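Local coordinates for protein V-type ATP synthase alpha chain (PDB 5BN3) that serves as the alpha chain (subunit A) of an archaeal V-type ATP synthase, with an N-terminal beta barrel and a P-loop nucleotide-binding domain that holds ADP in this model, at residues Lys88-Lys93 with Lys101-Pro106; Glu29-Glu34 with Val47-Asn52. All coordinates share one frame; numbering follows the deposited sequence.

Contact 1 (Lys88-Lys93 with Lys101-Pro106)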
loop_
_atom_site.group_PDB
_atom_site.type_symbol
_atom_site.label_atom_id
_atom_site.label_comp_id
_atom_site.label_asym_id
_atom_site.label_seq_id
_atom_site.Cartn_x
_atom_site.Cartn_y
_atom_site.Cartn_z
ATOM N N LYS A 88 -10.334 -14.334 42.977
ATOM C CA LYS A 88 -10.440 -14.046 44.404
ATOM C C LYS A 88 -9.732 -15.133 45.202
ATOM O O LYS A 88 -8.994 -14.843 46.146
ATOM C CB LYS A 88 -11.911 -13.949 44.821
ATOM C CG LYS A 88 -12.135 -13.770 46.317
ATOM C CD LYS A 88 -13.609 -13.534 46.631
ATOM C CE LYS A 88 -13.862 -13.493 48.131
ATOM N NZ LYS A 88 -13.617 -14.810 48.777
ATOM N N ASP A 89 -9.949 -16.385 44.807
ATOM C CA ASP A 89 -9.321 -17.523 45.474
ATOM C C ASP A 89 -7.812 -17.570 45.226
ATOM O O ASP A 89 -7.049 -17.941 46.115
ATOM C CB ASP A 89 -9.980 -18.840 45.041
ATOM C CG ASP A 89 -11.438 -18.933 45.462
ATOM O OD1 ASP A 89 -11.896 -18.066 46.237
ATOM O OD2 ASP A 89 -12.122 -19.881 45.024
ATOM N N ILE A 90 -7.388 -17.198 44.019
ATOM C CA ILE A 90 -5.966 -17.110 43.697
ATOM C C ILE A 90 -5.291 -16.097 44.616
ATOM O O ILE A 90 -4.224 -16.363 45.171
ATOM C CB ILE A 90 -5.736 -16.696 42.226
ATOM C CG1 ILE A 90 -6.206 -17.799 41.275
ATOM C CG2 ILE A 90 -4.273 -16.388 41.973
ATOM C CD1 ILE A 90 -6.056 -17.444 39.805
ATOM N N TYR A 91 -5.927 -14.942 44.783
ATOM C CA TYR A 91 -5.422 -13.910 45.679
ATOM C C TYR A 91 -5.291 -14.429 47.107
ATOM O O TYR A 91 -4.277 -14.205 47.764
ATOM C CB TYR A 91 -6.344 -12.686 45.660
ATOM C CG TYR A 91 -5.972 -11.624 46.671
ATOM C CD1 TYR A 91 -4.969 -10.705 46.400
ATOM C CD2 TYR A 91 -6.625 -11.537 47.893
ATOM C CE1 TYR A 91 -4.623 -9.732 47.319
ATOM C CE2 TYR A 91 -6.285 -10.566 48.818
ATOM C CZ TYR A 91 -5.284 -9.667 48.524
ATOM O OH TYR A 91 -4.942 -8.699 49.437
ATOM N N GLU A 92 -6.322 -15.123 47.582
ATOM C CA GLU A 92 -6.355 -15.595 48.964
ATOM C C GLU A 92 -5.358 -16.721 49.248
ATOM O O GLU A 92 -4.736 -16.744 50.310
ATOM C CB GLU A 92 -7.781 -15.998 49.363
ATOM C CG GLU A 92 -8.679 -14.806 49.686
ATOM C CD GLU A 92 -10.151 -15.166 49.777
ATOM O OE1 GLU A 92 -10.492 -16.358 49.617
ATOM O OE2 GLU A 92 -10.970 -14.250 50.003
ATOM N N LYS A 93 -5.202 -17.645 48.305
ATOM C CA LYS A 93 -4.245 -18.739 48.473
ATOM C C LYS A 93 -2.806 -18.234 48.473
ATOM O O LYS A 93 -2.026 -18.557 49.365
ATOM C CB LYS A 93 -4.412 -19.792 47.371
ATOM C CG LYS A 93 -5.766 -20.486 47.352
ATOM C CD LYS A 93 -6.162 -20.974 48.731
ATOM C CE LYS A 93 -7.444 -21.787 48.679
ATOM N NZ LYS A 93 -7.298 -22.996 47.821
ATOM N N LYS A 101 2.290 -18.509 37.754
ATOM C CA LYS A 101 2.154 -19.426 36.631
ATOM C C LYS A 101 1.983 -20.850 37.158
ATOM O O LYS A 101 2.714 -21.285 38.048
ATOM C CB LYS A 101 3.340 -19.316 35.657
ATOM C CG LYS A 101 4.673 -19.871 36.151
ATOM C CD LYS A 101 5.780 -19.662 35.116
ATOM C CE LYS A 101 7.011 -20.511 35.425
ATOM N NZ LYS A 101 6.770 -21.959 35.178
ATOM N N GLY A 102 0.981 -21.556 36.646
ATOM C CA GLY A 102 0.794 -22.951 37.001
ATOM C C GLY A 102 -0.174 -23.256 38.133
ATOM O O GLY A 102 -0.416 -24.426 38.427
ATOM N N ILE A 103 -0.730 -22.229 38.774
ATOM C CA ILE A 103 -1.700 -22.467 39.843
ATOM C C ILE A 103 -2.982 -23.085 39.287
ATOM O O ILE A 103 -3.506 -22.639 38.265
ATOM C CB ILE A 103 -2.017 -21.182 40.669
ATOM C CG1 ILE A 103 -2.871 -21.528 41.893
ATOM C CG2 ILE A 103 -2.697 -20.118 39.815
ATOM C CD1 ILE A 103 -3.064 -20.380 42.863
ATOM N N ASP A 104 -3.476 -24.132 39.941
ATOM C CA ASP A 104 -4.732 -24.738 39.518
ATOM C C ASP A 104 -5.721 -24.854 40.671
ATOM O O ASP A 104 -5.458 -25.528 41.669
ATOM C CB ASP A 104 -4.505 -26.103 38.863
ATOM C CG ASP A 104 -5.635 -26.487 37.926
ATOM O OD1 ASP A 104 -6.204 -25.578 37.282
ATOM O OD2 ASP A 104 -5.957 -27.690 37.831
ATOM N N LEU A 105 -6.857 -24.179 40.520
ATOM C CA LEU A 105 -7.927 -24.200 41.510
ATOM C C LEU A 105 -9.235 -24.576 40.826
ATOM O O LEU A 105 -9.397 -24.351 39.625
ATOM C CB LEU A 105 -8.074 -22.825 42.168
ATOM C CG LEU A 105 -6.884 -22.243 42.931
ATOM C CD1 LEU A 105 -7.231 -20.878 43.510
ATOM C CD2 LEU A 105 -6.437 -23.184 44.033
ATOM N N PRO A 106 -10.179 -25.156 41.585
ATOM C CA PRO A 106 -11.497 -25.439 41.006
ATOM C C PRO A 106 -12.284 -24.152 40.771
ATOM O O PRO A 106 -12.175 -23.216 41.565
ATOM C CB PRO A 106 -12.179 -26.291 42.083
ATOM C CG PRO A 106 -11.481 -25.934 43.354
ATOM C CD PRO A 106 -10.057 -25.652 42.967
HETATM O O HOH W 1 -12.156 -22.680 44.127
#
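The carboxylate of Asp89 is the flat group of this contact, carried on a CB that lies 3.7 Å from Leu105 CD1. It takes part through an oxygen rather than by stacking: a water molecule donates to Asp89 OD2 at 2.9 Å and also to the carbonyl oxygen of Pro106, 2.6 Å from that water. The rest of the contact is apolar, with Leu105 at its middle. One branch, CD1, settles against the helix backbone, 3.7 Å from Ile90 N, and also reaches Ile90 CG1, at 3.9 Å. The other branch, CD2, lies 3.9 Å from Lys93 NZ, so the two branches touch different parts of the helix, CD1 the backbone and side chains of Asp89-Ile90, CD2 the lysine end. Lys93 gets there by a bend: chi2 of -49° turns CD out of the extended path, and chi4 (61°) swings NZ round to the CD2 side. Two residues earlier in the loop, Ile103 adds a looser touch, its CD1 standing 4.3 Å from Ile90 CG2. That branch of Ile90 is anti to the backbone N, while CG1 lies beside it (chi1 -67°), which splits the side chain between the two loop residues. The geometry is that of an extended loop lying back over the helix that precedes it, with one bridging water at the edge. Helix 87-94 is thus packed on one flank by the segment leading to strand 114-118. Arg85, just before the helix, bonds to Ile103 O, and the chain of NEQ263 packs on Lys88, Ile90 and Tyr91.

Contact 2 (Glu29-Glu34 with Val47-Asn52); sequences EKLIGE and VYEDTN
Gly33 and Val47 form the last pair of an antiparallel hairpin in the N-terminal beta barrel, where strand 42-47 gives way to a loop. They are a non-hydrogen-bonded pair, with CA atoms 4.2 Å apart. One step further, Tyr48 N donates to Ile32 O at 2.9 Å, nearly straight at the hydrogen (167°). Beyond this the strand pairing is continued by a side chain: Glu49 OE1 accepts from Ile32 N at 3.2 Å, with a more bent N-H...O angle of 146°, and so occupies the place a backbone carbonyl might have taken. Glu49 reaches back through a chain bent at chi2, and its other oxygen, OE2, forms a salt bridge with Arg85. Leu31 packs beside this carboxylate, its CB 3.6 Å from Glu49 OE1 and also touching Val47 CG1, while its CD1 approaches Asp50 O at 3.5 Å. That carbonyl is buried here and has no polar partner in the model. The Tyr48 ring reaches from Gly33 to Glu34, crossing the Glu34 side chain at an oblique angle: CD2 is 4.0 Å from Gly33 CA, and CE2 lies 3.7 Å from Glu34 CB. Glu34 OE1 comes to the ring edge, in its plane, to accept from Tyr48 OH; the modelled separation is very short, so its exact length is doubtful. The carboxylate is turned 40° from the ring. Gln46 also bonds to that hydroxyl and Arg185 pairs with Glu34 OE2, so this polar cluster has several partners. A G1 beta bulge, in which Lys30 and Leu31 sit opposite one residue of strand 23-26, opens strand 31-39. That strand lies between strands 23-26 and 42-47 of the antiparallel sheet.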
loop_
_atom_site.group_PDB
_atom_site.type_symbol
_atom_site.label_atom_id
_atom_site.label_comp_id
_atom_site.label_asym_id
_atom_site.label_seq_id
_atom_site.Cartn_x
_atom_site.Cartn_y
_atom_site.Cartn_z
ATOM N N GLU A 29 6.218 -28.112 35.988
ATOM C CA GLU A 29 5.290 -27.213 36.667
ATOM C C GLU A 29 3.853 -27.426 36.199
ATOM O O GLU A 29 2.927 -26.795 36.713
ATOM C CB GLU A 29 5.710 -25.751 36.487
ATOM C CG GLU A 29 6.980 -25.380 37.239
ATOM C CD GLU A 29 7.062 -23.898 37.548
ATOM O OE1 GLU A 29 6.109 -23.164 37.204
ATOM O OE2 GLU A 29 8.075 -23.466 38.135
ATOM N N LYS A 30 3.683 -28.314 35.220
ATOM C CA LYS A 30 2.360 -28.728 34.750
ATOM C C LYS A 30 1.474 -27.568 34.302
ATOM O O LYS A 30 0.405 -27.335 34.871
ATOM C CB LYS A 30 1.645 -29.550 35.826
ATOM C CG LYS A 30 2.343 -30.854 36.185
ATOM C CD LYS A 30 1.570 -31.586 37.271
ATOM C CE LYS A 30 1.779 -33.089 37.191
ATOM N NZ LYS A 30 0.757 -33.822 37.993
ATOM N N LEU A 31 1.921 -26.849 33.280
ATOM C CA LEU A 31 1.151 -25.742 32.734
ATOM C C LEU A 31 0.037 -26.287 31.846
ATOM O O LEU A 31 0.243 -27.244 31.096
ATOM C CB LEU A 31 2.061 -24.807 31.935
ATOM C CG LEU A 31 3.340 -24.376 32.658
ATOM C CD1 LEU A 31 4.227 -23.535 31.756
ATOM C CD2 LEU A 31 3.002 -23.611 33.922
ATOM N N ILE A 32 -1.147 -25.689 31.943
ATOM C CA ILE A 32 -2.282 -26.119 31.135
ATOM C C ILE A 32 -2.036 -25.827 29.656
ATOM O O ILE A 32 -1.709 -24.699 29.280
ATOM C CB ILE A 32 -3.594 -25.439 31.575
ATOM C CG1 ILE A 32 -3.839 -25.655 33.072
ATOM C CG2 ILE A 32 -4.767 -25.967 30.762
ATOM C CD1 ILE A 32 -4.002 -27.111 33.470
ATOM N N GLY A 33 -2.187 -26.854 28.824
ATOM C CA GLY A 33 -2.045 -26.711 27.387
ATOM C C GLY A 33 -3.123 -27.497 26.670
ATOM O O GLY A 33 -3.839 -28.287 27.287
ATOM N N GLU A 34 -3.242 -27.278 25.365
ATOM C CA GLU A 34 -4.224 -27.993 24.561
ATOM C C GLU A 34 -3.611 -28.387 23.221
ATOM O O GLU A 34 -3.032 -27.551 22.527
ATOM C CB GLU A 34 -5.466 -27.119 24.346
ATOM C CG GLU A 34 -6.620 -27.809 23.632
ATOM C CD GLU A 34 -7.803 -26.879 23.411
ATOM O OE1 GLU A 34 -7.646 -25.652 23.592
ATOM O OE2 GLU A 34 -8.894 -27.375 23.057
ATOM N N VAL A 47 -0.057 -23.345 24.793
ATOM C CA VAL A 47 0.044 -23.301 26.245
ATOM C C VAL A 47 -0.650 -22.057 26.787
ATOM O O VAL A 47 -0.427 -20.950 26.294
ATOM C CB VAL A 47 1.520 -23.319 26.685
ATOM C CG1 VAL A 47 1.630 -23.342 28.199
ATOM C CG2 VAL A 47 2.217 -24.526 26.093
ATOM N N TYR A 48 -1.493 -22.247 27.799
ATOM C CA TYR A 48 -2.276 -21.153 28.368
ATOM C C TYR A 48 -1.567 -20.490 29.544
ATOM O O TYR A 48 -2.201 -19.899 30.420
ATOM C CB TYR A 48 -3.662 -21.652 28.776
ATOM C CG TYR A 48 -4.458 -22.171 27.606
ATOM C CD1 TYR A 48 -5.117 -21.300 26.753
ATOM C CD2 TYR A 48 -4.536 -23.531 27.344
ATOM C CE1 TYR A 48 -5.838 -21.768 25.675
ATOM C CE2 TYR A 48 -5.255 -24.009 26.269
ATOM C CZ TYR A 48 -5.903 -23.123 25.439
ATOM O OH TYR A 48 -6.620 -23.592 24.367
ATOM N N GLU A 49 -0.244 -20.594 29.549
ATOM C CA GLU A 49 0.582 -19.945 30.557
ATOM C C GLU A 49 1.900 -19.531 29.922
ATOM O O GLU A 49 2.203 -19.938 28.798
ATOM C CB GLU A 49 0.811 -20.876 31.752
ATOM C CG GLU A 49 0.042 -20.469 33.003
ATOM C CD GLU A 49 -0.710 -21.621 33.643
ATOM O OE1 GLU A 49 -0.713 -22.731 33.069
ATOM O OE2 GLU A 49 -1.302 -21.415 34.723
ATOM N N ASP A 50 2.680 -18.720 30.628
ATOM C CA ASP A 50 3.961 -18.269 30.096
ATOM C C ASP A 50 4.930 -19.440 29.953
ATOM O O ASP A 50 5.023 -20.295 30.836
ATOM C CB ASP A 50 4.570 -17.181 30.978
ATOM C CG ASP A 50 5.840 -16.598 30.388
ATOM O OD1 ASP A 50 5.990 -16.610 29.146
ATOM O OD2 ASP A 50 6.689 -16.122 31.169
ATOM N N THR A 51 5.642 -19.473 28.833
ATOM C CA THR A 51 6.516 -20.595 28.513
ATOM C C THR A 51 7.997 -20.266 28.680
ATOM O O THR A 51 8.855 -21.096 28.379
ATOM C CB THR A 51 6.273 -21.107 27.082
ATOM O OG1 THR A 51 6.501 -20.048 26.144
ATOM C CG2 THR A 51 4.848 -21.616 26.934
ATOM N N ASN A 52 8.300 -19.060 29.150
ATOM C CA ASN A 52 9.687 -18.696 29.416
ATOM C C ASN A 52 10.252 -19.574 30.527
ATOM O O ASN A 52 9.605 -19.778 31.556
ATOM C CB ASN A 52 9.801 -17.220 29.803
ATOM C CG ASN A 52 11.217 -16.684 29.661
ATOM O OD1 ASN A 52 11.921 -17.001 28.701
ATOM N ND2 ASN A 52 11.638 -15.867 30.619
#

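Contact 2 comes first along the chain and closes before contact 1 opens; their centres are about 15 Å apart, on the same side of the chain's centre. They share no secondary-structure element: contact 2 belongs to the N-terminal barrel sheet, contact 1 to helix 87-94 and the loop leading to strand 114-118. They nevertheless meet directly at Lys101-Gly102. Lys101 NZ forms a salt bridge with Glu29 OE1, modelled too short for its length to be taken at face value; Gly102 N makes a probable, weak hydrogen bond to Glu49 OE2, and Gly102 CA packs 3.8 Å from Leu31 CD2. Arg85 is a partner common to both contacts. Loop 101-106 thus lies between the barrel sheet and helix 87-94, touching both, and ties the N-terminal barrel to that helix.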